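Long-range contacts in ABC transporter periplasmic peptide-binding protein (Pseudoalteromonas, PDB 4QFN), which probably binds short peptides in the periplasm and hands them to an ABC transporter for uptake, here holding a Gly-Glu dipeptide: residues I292-F297 with K457-W462; N350-D355 with E496-Y501; N415-R420 with V429-A434. All coordinates share one frame; numbering follows the deposited sequence. Where two conformers were deposited one is given.

Interaction 1 of 3, residues I292-F297 with K457-W462; sequences IGYWAF and KNPANW. With GLU (glutamic acid), chain D.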
loop_
_atom_site.group_PDB
_atom_site.type_symbol
_atom_site.label_atom_id
_atom_site.label_comp_id
_atom_site.label_asym_id
_atom_site.label_seq_id
_atom_site.Cartn_x
_atom_site.Cartn_y
_atom_site.Cartn_z
ATOM N N ILE A 292 2.422 -2.746 -9.373
ATOM C CA ILE A 292 3.274 -3.778 -9.969
ATOM C C ILE A 292 3.080 -5.098 -9.243
ATOM O O ILE A 292 3.092 -5.152 -8.013
ATOM C CB ILE A 292 4.773 -3.390 -9.942
ATOM C CG1 ILE A 292 5.664 -4.533 -10.443
ATOM C CG2 ILE A 292 5.211 -3.039 -8.514
ATOM C CD1 ILE A 292 5.547 -4.872 -11.900
ATOM N N GLY A 293 2.870 -6.160 -10.014
ATOM C CA GLY A 293 2.865 -7.516 -9.494
ATOM C C GLY A 293 4.173 -8.178 -9.927
ATOM O O GLY A 293 4.606 -8.036 -11.078
ATOM N N TYR A 294 4.824 -8.889 -9.013
ATOM C CA TYR A 294 6.154 -9.396 -9.298
ATOM C C TYR A 294 6.407 -10.698 -8.572
ATOM O O TYR A 294 5.645 -11.103 -7.698
ATOM C CB TYR A 294 7.232 -8.368 -8.903
ATOM C CG TYR A 294 7.214 -7.952 -7.438
ATOM C CD1 TYR A 294 7.391 -8.891 -6.431
ATOM C CD2 TYR A 294 7.045 -6.619 -7.064
ATOM C CE1 TYR A 294 7.380 -8.530 -5.104
ATOM C CE2 TYR A 294 7.032 -6.239 -5.718
ATOM C CZ TYR A 294 7.193 -7.216 -4.750
ATOM O OH TYR A 294 7.194 -6.904 -3.416
ATOM N N TRP A 295 7.500 -11.345 -8.946
ATOM C CA TRP A 295 7.955 -12.554 -8.288
ATOM C C TRP A 295 9.270 -12.190 -7.627
ATOM O O TRP A 295 10.262 -11.966 -8.332
ATOM C CB TRP A 295 8.173 -13.621 -9.351
ATOM C CG TRP A 295 8.530 -14.974 -8.845
ATOM C CD1 TRP A 295 8.280 -15.489 -7.604
ATOM C CD2 TRP A 295 9.212 -15.993 -9.578
ATOM N NE1 TRP A 295 8.753 -16.777 -7.531
ATOM C CE2 TRP A 295 9.335 -17.107 -8.727
ATOM C CE3 TRP A 295 9.726 -16.073 -10.878
ATOM C CZ2 TRP A 295 9.950 -18.292 -9.137
ATOM C CZ3 TRP A 295 10.336 -17.242 -11.277
ATOM C CH2 TRP A 295 10.439 -18.337 -10.413
ATOM N N ALA A 296 9.276 -12.080 -6.291
ATOM C CA ALA A 296 10.495 -11.739 -5.540
ATOM C C ALA A 296 11.256 -12.958 -5.023
ATOM O O ALA A 296 10.653 -13.891 -4.487
ATOM C CB ALA A 296 10.169 -10.811 -4.362
ATOM N N PHE A 297 12.583 -12.919 -5.152
ATOM C CA PHE A 297 13.462 -13.960 -4.616
ATOM C C PHE A 297 14.062 -13.543 -3.275
ATOM O O PHE A 297 14.497 -12.403 -3.103
ATOM C CB PHE A 297 14.611 -14.267 -5.583
ATOM C CG PHE A 297 14.155 -14.634 -6.961
ATOM C CD1 PHE A 297 13.597 -15.879 -7.210
ATOM C CD2 PHE A 297 14.270 -13.732 -8.008
ATOM C CE1 PHE A 297 13.159 -16.224 -8.477
ATOM C CE2 PHE A 297 13.836 -14.074 -9.291
ATOM C CZ PHE A 297 13.282 -15.319 -9.522
ATOM N N LYS A 457 9.910 -5.214 5.596
ATOM C CA LYS A 457 9.430 -5.081 4.231
ATOM C C LYS A 457 10.516 -5.575 3.282
ATOM O O LYS A 457 11.462 -6.217 3.715
ATOM C CB LYS A 457 9.080 -3.625 3.936
ATOM C CG LYS A 457 7.907 -3.104 4.742
ATOM C CD LYS A 457 6.618 -3.782 4.322
ATOM C CE LYS A 457 5.635 -3.888 5.475
ATOM N NZ LYS A 457 4.381 -4.580 5.086
ATOM N N ASN A 458 10.384 -5.278 1.995
ATOM C CA ASN A 458 11.367 -5.710 1.005
ATOM C C ASN A 458 11.419 -7.214 0.735
ATOM O O ASN A 458 12.420 -7.866 1.019
ATOM C CB ASN A 458 12.760 -5.207 1.384
ATOM C CG ASN A 458 13.755 -5.317 0.246
ATOM O OD1 ASN A 458 13.747 -6.279 -0.515
ATOM N ND2 ASN A 458 14.621 -4.328 0.134
ATOM N N PRO A 459 10.260 -7.765 0.162
ATOM C CA PRO A 459 10.336 -9.228 -0.023
ATOM C C PRO A 459 11.597 -9.835 -0.638
ATOM O O PRO A 459 11.904 -10.984 -0.346
ATOM C CB PRO A 459 9.123 -9.559 -0.896
ATOM C CG PRO A 459 8.168 -8.467 -0.637
ATOM C CD PRO A 459 9.065 -7.283 -0.708
ATOM N N ALA A 460 12.305 -9.092 -1.476
ATOM C CA ALA A 460 13.545 -9.599 -2.068
ATOM C C ALA A 460 14.660 -9.745 -1.037
ATOM O O ALA A 460 15.688 -10.358 -1.315
ATOM C CB ALA A 460 14.017 -8.700 -3.215
ATOM N N ASN A 461 14.463 -9.167 0.142
ATOM C CA ASN A 461 15.473 -9.222 1.199
ATOM C C ASN A 461 16.775 -8.634 0.694
ATOM O O ASN A 461 17.862 -9.079 1.057
ATOM C CB ASN A 461 15.686 -10.664 1.662
ATOM C CG ASN A 461 16.208 -10.750 3.080
ATOM O OD1 ASN A 461 16.270 -9.752 3.787
ATOM N ND2 ASN A 461 16.586 -11.957 3.504
ATOM N N TRP A 462 16.640 -7.619 -0.151
ATOM C CA TRP A 462 17.742 -7.098 -0.943
ATOM C C TRP A 462 18.272 -5.799 -0.341
ATOM O O TRP A 462 17.570 -4.781 -0.320
ATOM C CB TRP A 462 17.225 -6.815 -2.351
ATOM C CG TRP A 462 18.262 -6.702 -3.424
ATOM C CD1 TRP A 462 19.219 -7.623 -3.737
ATOM C CD2 TRP A 462 18.388 -5.643 -4.390
ATOM N NE1 TRP A 462 19.955 -7.185 -4.816
ATOM C CE2 TRP A 462 19.467 -5.974 -5.234
ATOM C CE3 TRP A 462 17.704 -4.441 -4.612
ATOM C CZ2 TRP A 462 19.876 -5.149 -6.287
ATOM C CZ3 TRP A 462 18.114 -3.617 -5.652
ATOM C CH2 TRP A 462 19.187 -3.980 -6.481
HETATM N N GLU D . 0.528 -3.146 -0.081
HETATM C CA GLU D . 0.299 -4.494 -0.595
HETATM C C GLU D . -1.172 -4.787 -0.858
HETATM O O GLU D . -2.071 -4.218 -0.240
HETATM C CB GLU D . 0.885 -5.551 0.345
HETATM C CG GLU D . 2.383 -5.425 0.552
HETATM C CD GLU D . 2.749 -4.639 1.813
HETATM O OE1 GLU D . 3.930 -4.702 2.234
HETATM O OE2 GLU D . 1.856 -3.976 2.396
HETATM O OXT GLU D . -1.487 -5.619 -1.707
#
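Pro459 is the hub of this contact, its ring meeting two residues of strand segment 292-297. The hydroxyl of Tyr294 butts against the proline ring, OH lying 3.3 Å from Pro459 CD, with Pro459 CG near the plane of the phenol at its edge; the two side chains cross at about a right angle. Alongside, Ala296 CB packs on Pro459 CB at 3.8 Å. Farther up the strand, Phe297 O accepts a CH...O contact from Ala460 CA (3.1 Å), while Ala460 O turns to Thr299 for its hydrogen bond. Residues 458-461 form a type I turn, a loop laid against a strand beside the peptide site of this solute-binding protein. Inside that turn Asn461 N bonds to Asn458 O, and Asn458 OD1 takes a straight bond (178°) from Trp462 N, the donor well above its carbonyl plane. Preceding the turn, Lys457 reaches the bound glutamate, NZ to OE1 at 2.9 Å, its chain bent at chi2 (-68°). Thr48 OG1 also bonds to Lys457 NZ. A methionine in its place would probably leave OE1 and Thr48 OG1 without this partner, weakening the hold on the ligand's carboxylate. His424 and His426 hold Asn458 O and Pro459 O.

Interaction 2 of 3, residues N350-D355 with E496-Y501; sequences NMPIFD and EQLPLY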
loop_
_atom_site.group_PDB
_atom_site.type_symbol
_atom_site.label_atom_id
_atom_site.label_comp_id
_atom_site.label_asym_id
_atom_site.label_seq_id
_atom_site.Cartn_x
_atom_site.Cartn_y
_atom_site.Cartn_z
ATOM N N ASN A 350 16.764 -5.501 -21.698
ATOM C CA ASN A 350 17.114 -6.878 -21.353
ATOM C C ASN A 350 16.084 -7.623 -20.511
ATOM O O ASN A 350 16.459 -8.543 -19.784
ATOM C CB ASN A 350 18.458 -6.934 -20.601
ATOM C CG ASN A 350 19.545 -6.115 -21.269
ATOM O OD1 ASN A 350 19.692 -6.123 -22.498
ATOM N ND2 ASN A 350 20.318 -5.394 -20.456
ATOM N N MET A 351 14.809 -7.243 -20.572
ATOM C CA MET A 351 13.820 -8.016 -19.834
ATOM C C MET A 351 13.970 -9.466 -20.263
ATOM O O MET A 351 14.094 -9.764 -21.449
ATOM C CB MET A 351 12.391 -7.534 -20.096
ATOM C CG MET A 351 11.936 -6.399 -19.200
ATOM S SD MET A 351 11.737 -6.898 -17.479
ATOM C CE MET A 351 10.189 -7.792 -17.488
ATOM N N PRO A 352 13.991 -10.376 -19.297
ATOM C CA PRO A 352 14.087 -11.796 -19.633
ATOM C C PRO A 352 12.918 -12.209 -20.510
ATOM O O PRO A 352 11.786 -11.793 -20.261
ATOM C CB PRO A 352 13.959 -12.483 -18.274
ATOM C CG PRO A 352 14.364 -11.448 -17.275
ATOM C CD PRO A 352 13.943 -10.133 -17.847
ATOM N N ILE A 353 13.184 -13.020 -21.522
ATOM C CA ILE A 353 12.113 -13.588 -22.323
ATOM C C ILE A 353 11.939 -15.071 -21.981
ATOM O O ILE A 353 12.863 -15.714 -21.497
ATOM C CB ILE A 353 12.364 -13.399 -23.834
ATOM C CG1 ILE A 353 11.102 -13.753 -24.637
ATOM C CG2 ILE A 353 13.581 -14.212 -24.289
ATOM C CD1 ILE A 353 9.841 -12.967 -24.226
ATOM N N PHE A 354 10.738 -15.590 -22.204
ATOM C CA PHE A 354 10.426 -16.983 -21.931
ATOM C C PHE A 354 11.236 -17.891 -22.852
ATOM O O PHE A 354 11.106 -17.821 -24.076
ATOM C CB PHE A 354 8.924 -17.220 -22.120
ATOM C CG PHE A 354 8.522 -18.664 -22.070
ATOM C CD1 PHE A 354 8.860 -19.457 -20.986
ATOM C CD2 PHE A 354 7.789 -19.228 -23.103
ATOM C CE1 PHE A 354 8.489 -20.805 -20.934
ATOM C CE2 PHE A 354 7.412 -20.566 -23.061
ATOM C CZ PHE A 354 7.763 -21.356 -21.972
ATOM N N ASP A 355 12.073 -18.742 -22.262
ATOM C CA ASP A 355 12.936 -19.634 -23.029
ATOM C C ASP A 355 13.410 -20.798 -22.165
ATOM O O ASP A 355 14.469 -20.714 -21.538
ATOM C CB ASP A 355 14.148 -18.860 -23.542
ATOM C CG ASP A 355 14.937 -19.631 -24.581
ATOM O OD1 ASP A 355 14.727 -20.864 -24.696
ATOM O OD2 ASP A 355 15.762 -19.000 -25.283
ATOM N N GLU A 496 19.009 -6.157 -14.196
ATOM C CA GLU A 496 20.306 -6.829 -14.255
ATOM C C GLU A 496 20.504 -7.784 -13.078
ATOM O O GLU A 496 20.962 -8.911 -13.255
ATOM C CB GLU A 496 21.451 -5.808 -14.280
ATOM C CG GLU A 496 21.425 -4.831 -15.449
ATOM C CD GLU A 496 21.764 -5.483 -16.770
ATOM O OE1 GLU A 496 22.730 -5.026 -17.419
ATOM O OE2 GLU A 496 21.067 -6.443 -17.167
ATOM N N GLN A 497 20.152 -7.327 -11.880
ATOM C CA GLN A 497 20.372 -8.101 -10.663
ATOM C C GLN A 497 19.175 -8.978 -10.281
ATOM O O GLN A 497 19.304 -9.935 -9.509
ATOM C CB GLN A 497 20.743 -7.168 -9.505
ATOM C CG GLN A 497 22.099 -6.473 -9.664
ATOM C CD GLN A 497 23.252 -7.460 -9.768
ATOM O OE1 GLN A 497 24.146 -7.315 -10.613
ATOM N NE2 GLN A 497 23.234 -8.477 -8.913
ATOM N N LEU A 498 18.008 -8.648 -10.814
ATOM C CA LEU A 498 16.815 -9.456 -10.573
ATOM C C LEU A 498 16.565 -9.814 -9.113
ATOM O O LEU A 498 16.357 -10.985 -8.803
ATOM C CB LEU A 498 16.875 -10.760 -11.383
ATOM C CG LEU A 498 16.768 -10.654 -12.907
ATOM C CD1 LEU A 498 17.019 -12.005 -13.591
ATOM C CD2 LEU A 498 15.414 -10.074 -13.311
ATOM N N PRO A 499 16.583 -8.821 -8.206
ATOM C CA PRO A 499 16.127 -9.162 -6.856
ATOM C C PRO A 499 14.679 -9.650 -6.940
ATOM O O PRO A 499 14.268 -10.531 -6.196
ATOM C CB PRO A 499 16.196 -7.824 -6.114
ATOM C CG PRO A 499 16.045 -6.785 -7.212
ATOM C CD PRO A 499 16.782 -7.372 -8.383
ATOM N N LEU A 500 13.915 -9.060 -7.856
ATOM C CA LEU A 500 12.592 -9.543 -8.175
ATOM C C LEU A 500 12.318 -9.450 -9.680
ATOM O O LEU A 500 13.026 -8.758 -10.418
ATOM C CB LEU A 500 11.534 -8.807 -7.357
ATOM C CG LEU A 500 11.567 -7.285 -7.412
ATOM C CD1 LEU A 500 10.934 -6.761 -8.699
ATOM C CD2 LEU A 500 10.842 -6.713 -6.202
ATOM N N TYR A 501 11.298 -10.171 -10.127
ATOM C CA TYR A 501 10.943 -10.228 -11.535
ATOM C C TYR A 501 9.585 -9.570 -11.703
ATOM O O TYR A 501 8.571 -10.127 -11.266
ATOM C CB TYR A 501 10.864 -11.687 -11.985
ATOM C CG TYR A 501 10.503 -11.901 -13.446
ATOM C CD1 TYR A 501 10.990 -11.060 -14.435
ATOM C CD2 TYR A 501 9.709 -12.966 -13.837
ATOM C CE1 TYR A 501 10.669 -11.254 -15.762
ATOM C CE2 TYR A 501 9.389 -13.169 -15.160
ATOM C CZ TYR A 501 9.875 -12.309 -16.119
ATOM O OH TYR A 501 9.570 -12.505 -17.449
#
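Apolar contacts dominate where Pro352 and Met351 come up to Tyr501, packing the loop that leads into helix 356-365 against the junction of helix 480-497 and strand 500-513, toward the periphery of the chain. Two groups gather at one corner of the phenol: the methyl CE of Met351 lies 3.9 Å from Tyr501 CE1, and Pro352 CG approaches the same CE1 at 4.0 Å. The methionine gets there by folding back, its chain bent twice, so that the methyl, not the sulfur, makes the touch. The proline and tyrosine side chains run alongside one another in opposite senses. The same Pro352 CG also meets Leu498 CD2, at a looser 4.3 Å. Tyr501 extends to this spot because its CG stands anti to the backbone N (chi1 -180°), which carries the ring out from the start of strand 500-513.

Polar contacts are few. Asn350 ND2 faces the carboxylate of Glu496, with 3.5 Å to OE2 and the two flat groups only 24° apart; because Glu496 was modelled in two conformers, this long approach is doubtful as a lasting contact. Tyr501 OH sits 3.7 Å from Pro352 O.

Backbone features set the stage. Leu498 takes positive phi straight after helix 480-497 ends, turning the chain into the strand. Helix 307-315 touches both segments: Val314 packs on Pro352 and Tyr501, His315 binds Ile353 O, and Arg310 binds Gln497 O.

With no hydrogen bond joining the two segments, the loop appears to be held on this helix-to-strand turn mainly by exclusion of water from a proline, a methionine methyl, a leucine and a phenol carbon, while the exposed Asn350-Glu496 pair probably adds little.

Interaction 3 of 3, residues N415-R420 with V429-A434; sequences NTFIQR and VLLGWA. With GLY (glycine), chain C; GLU (glutamic acid), chain D.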
loop_
_atom_site.group_PDB
_atom_site.type_symbol
_atom_site.label_atom_id
_atom_site.label_comp_id
_atom_site.label_asym_id
_atom_site.label_seq_id
_atom_site.Cartn_x
_atom_site.Cartn_y
_atom_site.Cartn_z
ATOM N N ASN A 415 -3.178 -11.488 6.430
ATOM C CA ASN A 415 -2.369 -10.702 7.339
ATOM C C ASN A 415 -1.194 -11.525 7.879
ATOM O O ASN A 415 -0.097 -11.008 8.045
ATOM C CB ASN A 415 -3.224 -10.112 8.474
ATOM C CG ASN A 415 -4.199 -9.035 7.976
ATOM O OD1 ASN A 415 -3.835 -8.178 7.161
ATOM N ND2 ASN A 415 -5.439 -9.080 8.465
ATOM N N THR A 416 -1.425 -12.805 8.140
ATOM C CA THR A 416 -0.355 -13.692 8.574
ATOM C C THR A 416 0.701 -13.804 7.486
ATOM O O THR A 416 1.909 -13.776 7.747
ATOM C CB THR A 416 -0.904 -15.100 8.876
ATOM O OG1 THR A 416 -1.906 -15.005 9.888
ATOM C CG2 THR A 416 0.212 -16.033 9.346
ATOM N N PHE A 417 0.217 -13.958 6.258
ATOM C CA PHE A 417 1.063 -14.021 5.082
ATOM C C PHE A 417 2.018 -12.810 5.008
ATOM O O PHE A 417 3.228 -12.980 4.877
ATOM C CB PHE A 417 0.169 -14.105 3.850
ATOM C CG PHE A 417 0.908 -14.244 2.551
ATOM C CD1 PHE A 417 1.295 -13.128 1.840
ATOM C CD2 PHE A 417 1.173 -15.500 2.023
ATOM C CE1 PHE A 417 1.951 -13.255 0.637
ATOM C CE2 PHE A 417 1.832 -15.638 0.825
ATOM C CZ PHE A 417 2.229 -14.512 0.129
ATOM N N ILE A 418 1.468 -11.599 5.098
ATOM C CA ILE A 418 2.271 -10.371 5.017
ATOM C C ILE A 418 3.323 -10.323 6.133
ATOM O O ILE A 418 4.453 -9.872 5.938
ATOM C CB ILE A 418 1.389 -9.101 5.123
ATOM C CG1 ILE A 418 0.530 -8.909 3.873
ATOM C CG2 ILE A 418 2.243 -7.884 5.418
ATOM C CD1 ILE A 418 1.301 -8.723 2.583
ATOM N N GLN A 419 2.934 -10.784 7.311
ATOM C CA GLN A 419 3.837 -10.784 8.453
ATOM C C GLN A 419 5.032 -11.746 8.258
ATOM O O GLN A 419 6.161 -11.428 8.603
ATOM C CB GLN A 419 3.047 -11.113 9.718
ATOM C CG GLN A 419 3.877 -11.670 10.855
ATOM C CD GLN A 419 4.491 -10.588 11.696
ATOM O OE1 GLN A 419 4.242 -9.395 11.477
ATOM N NE2 GLN A 419 5.305 -10.989 12.668
ATOM N N ARG A 420 4.775 -12.918 7.698
ATOM C CA ARG A 420 5.829 -13.908 7.512
ATOM C C ARG A 420 6.744 -13.566 6.340
ATOM O O ARG A 420 7.943 -13.865 6.364
ATOM C CB ARG A 420 5.230 -15.305 7.375
ATOM C CG ARG A 420 4.565 -15.754 8.656
ATOM C CD ARG A 420 4.028 -17.170 8.595
ATOM N NE ARG A 420 3.308 -17.495 9.830
ATOM C CZ ARG A 420 2.544 -18.570 10.002
ATOM N NH1 ARG A 420 2.388 -19.441 9.015
ATOM N NH2 ARG A 420 1.926 -18.772 11.160
ATOM N N VAL A 429 8.366 -15.271 -3.529
ATOM C CA VAL A 429 6.998 -14.874 -3.249
ATOM C C VAL A 429 6.377 -14.094 -4.397
ATOM O O VAL A 429 7.024 -13.265 -5.044
ATOM C CB VAL A 429 6.903 -14.050 -1.928
ATOM C CG1 VAL A 429 7.882 -12.890 -1.949
ATOM C CG2 VAL A 429 5.490 -13.528 -1.707
ATOM N N LEU A 430 5.102 -14.362 -4.630
ATOM C CA LEU A 430 4.309 -13.573 -5.539
ATOM C C LEU A 430 3.650 -12.478 -4.719
ATOM O O LEU A 430 2.769 -12.738 -3.910
ATOM C CB LEU A 430 3.273 -14.442 -6.249
ATOM C CG LEU A 430 3.813 -15.529 -7.176
ATOM C CD1 LEU A 430 2.688 -16.417 -7.672
ATOM C CD2 LEU A 430 4.581 -14.923 -8.339
ATOM N N LEU A 431 4.107 -11.252 -4.919
ATOM C CA LEU A 431 3.544 -10.108 -4.234
ATOM C C LEU A 431 3.551 -8.916 -5.171
ATOM O O LEU A 431 3.520 -9.070 -6.384
ATOM C CB LEU A 431 4.313 -9.789 -2.953
ATOM C CG LEU A 431 3.520 -9.985 -1.662
ATOM C CD1 LEU A 431 4.431 -10.096 -0.454
ATOM C CD2 LEU A 431 2.495 -8.878 -1.481
ATOM N N GLY A 432 3.591 -7.722 -4.604
ATOM C CA GLY A 432 3.565 -6.525 -5.411
ATOM C C GLY A 432 3.255 -5.290 -4.606
ATOM O O GLY A 432 3.310 -5.309 -3.383
ATOM N N TRP A 433 2.930 -4.207 -5.295
ATOM C CA TRP A 433 2.740 -2.947 -4.622
ATOM C C TRP A 433 1.768 -2.102 -5.423
ATOM O O TRP A 433 1.904 -1.966 -6.638
ATOM C CB TRP A 433 4.085 -2.250 -4.470
ATOM C CG TRP A 433 4.084 -1.036 -3.594
ATOM C CD1 TRP A 433 4.063 0.276 -4.001
ATOM C CD2 TRP A 433 4.142 -1.011 -2.165
ATOM N NE1 TRP A 433 4.102 1.109 -2.910
ATOM C CE2 TRP A 433 4.143 0.347 -1.771
ATOM C CE3 TRP A 433 4.181 -2.001 -1.179
ATOM C CZ2 TRP A 433 4.186 0.737 -0.433
ATOM C CZ3 TRP A 433 4.229 -1.613 0.156
ATOM C CH2 TRP A 433 4.234 -0.252 0.515
ATOM N N ALA A 434 0.772 -1.563 -4.737
ATOM C CA ALA A 434 -0.124 -0.579 -5.324
ATOM C C ALA A 434 0.325 0.757 -4.770
ATOM O O ALA A 434 0.344 0.963 -3.553
ATOM C CB ALA A 434 -1.570 -0.855 -4.931
HETATM N N GLY C . 0.219 0.414 -0.841
HETATM C CA GLY C . 0.845 -0.742 -0.228
HETATM C C GLY C . 0.464 -2.071 -0.867
HETATM O O GLY C . 0.121 -2.129 -2.051
HETATM N N GLU D . 0.528 -3.146 -0.081
HETATM C CA GLU D . 0.299 -4.494 -0.595
HETATM C C GLU D . -1.172 -4.787 -0.858
HETATM O O GLU D . -2.071 -4.218 -0.240
HETATM C CB GLU D . 0.885 -5.551 0.345
HETATM C CG GLU D . 2.383 -5.425 0.552
HETATM C CD GLU D . 2.749 -4.639 1.813
HETATM O OE1 GLU D . 3.930 -4.702 2.234
HETATM O OE2 GLU D . 1.856 -3.976 2.396
HETATM O OXT GLU D . -1.487 -5.619 -1.707
#
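The peptide-binding site of this family 5 solute-binding protein is lined in part by Ile418 of helix 414-422 and Leu431 of strand 428-434, while Phe417 and Val429 pack beside them to complete the helix-strand contact. The two short segments cross nearly at right angles (98°) with their axes 11.3 Å apart, so long side chains must bridge the gap. Phe417 does so with the far end of its ring: CG is anti to the backbone N (chi1 -177°), which puts CZ 3.9 Å from Val429 CG2 and CE1 4.2 Å from Leu431 CD1. Ile418 CD1 and Leu431 CD2 meet methyl to methyl, 4.2 Å apart, and both also touch the ligand, a Gly-Glu dipeptide. Ile418 CD1 lies 3.9 Å from CB of the bound glutamate, and Leu431 CD2 packs on its CG.

Beyond this apolar patch the strand binds the peptide backbone. Ala434 N donates to O of the bound glycine (2.8 Å, 169°), and Ala434 O accepts from the glycine N at 2.8 Å; one residue thus pairs with the ligand twice, as in a hydrogen-bonded pair of antiparallel strands. The indole of Trp433 lies under the glycine, whose CA sits 3.4 Å above one face, while OE1 of the bound glutamate lies in plane at the ring edge. Asp436 also bonds to the glycine.

This division of labour suggests that the backbone bonds could hold the main chain largely independently of side chains, while Ile418 and Leu431 offer apolar packing to the aliphatic part of the glutamate, whose carboxylate probably relies in part on Lys457.

All three contacts reach strands that pair antiparallel: 291-297 lies between 428-434 and 500-513. Interactions 1 and 3 have centres 9 Å apart and touch through backbone bonds such as Ala296 N to Val429 O (2.8 Å); both reach the bound glutamate. Interaction 2, its centre 13 Å from that of interaction 1, joins through the other edge, with Trp295 O 2.7 Å from Tyr501 N, but stays about 7 Å, nearest atoms, from interaction 3. Along the chain the segments of interactions 1 and 2 alternate, and those of interaction 3 fall between both pairs. Distant parts of the sequence thus converge on neighbouring strands, linking the peptide site to a peripheral loop.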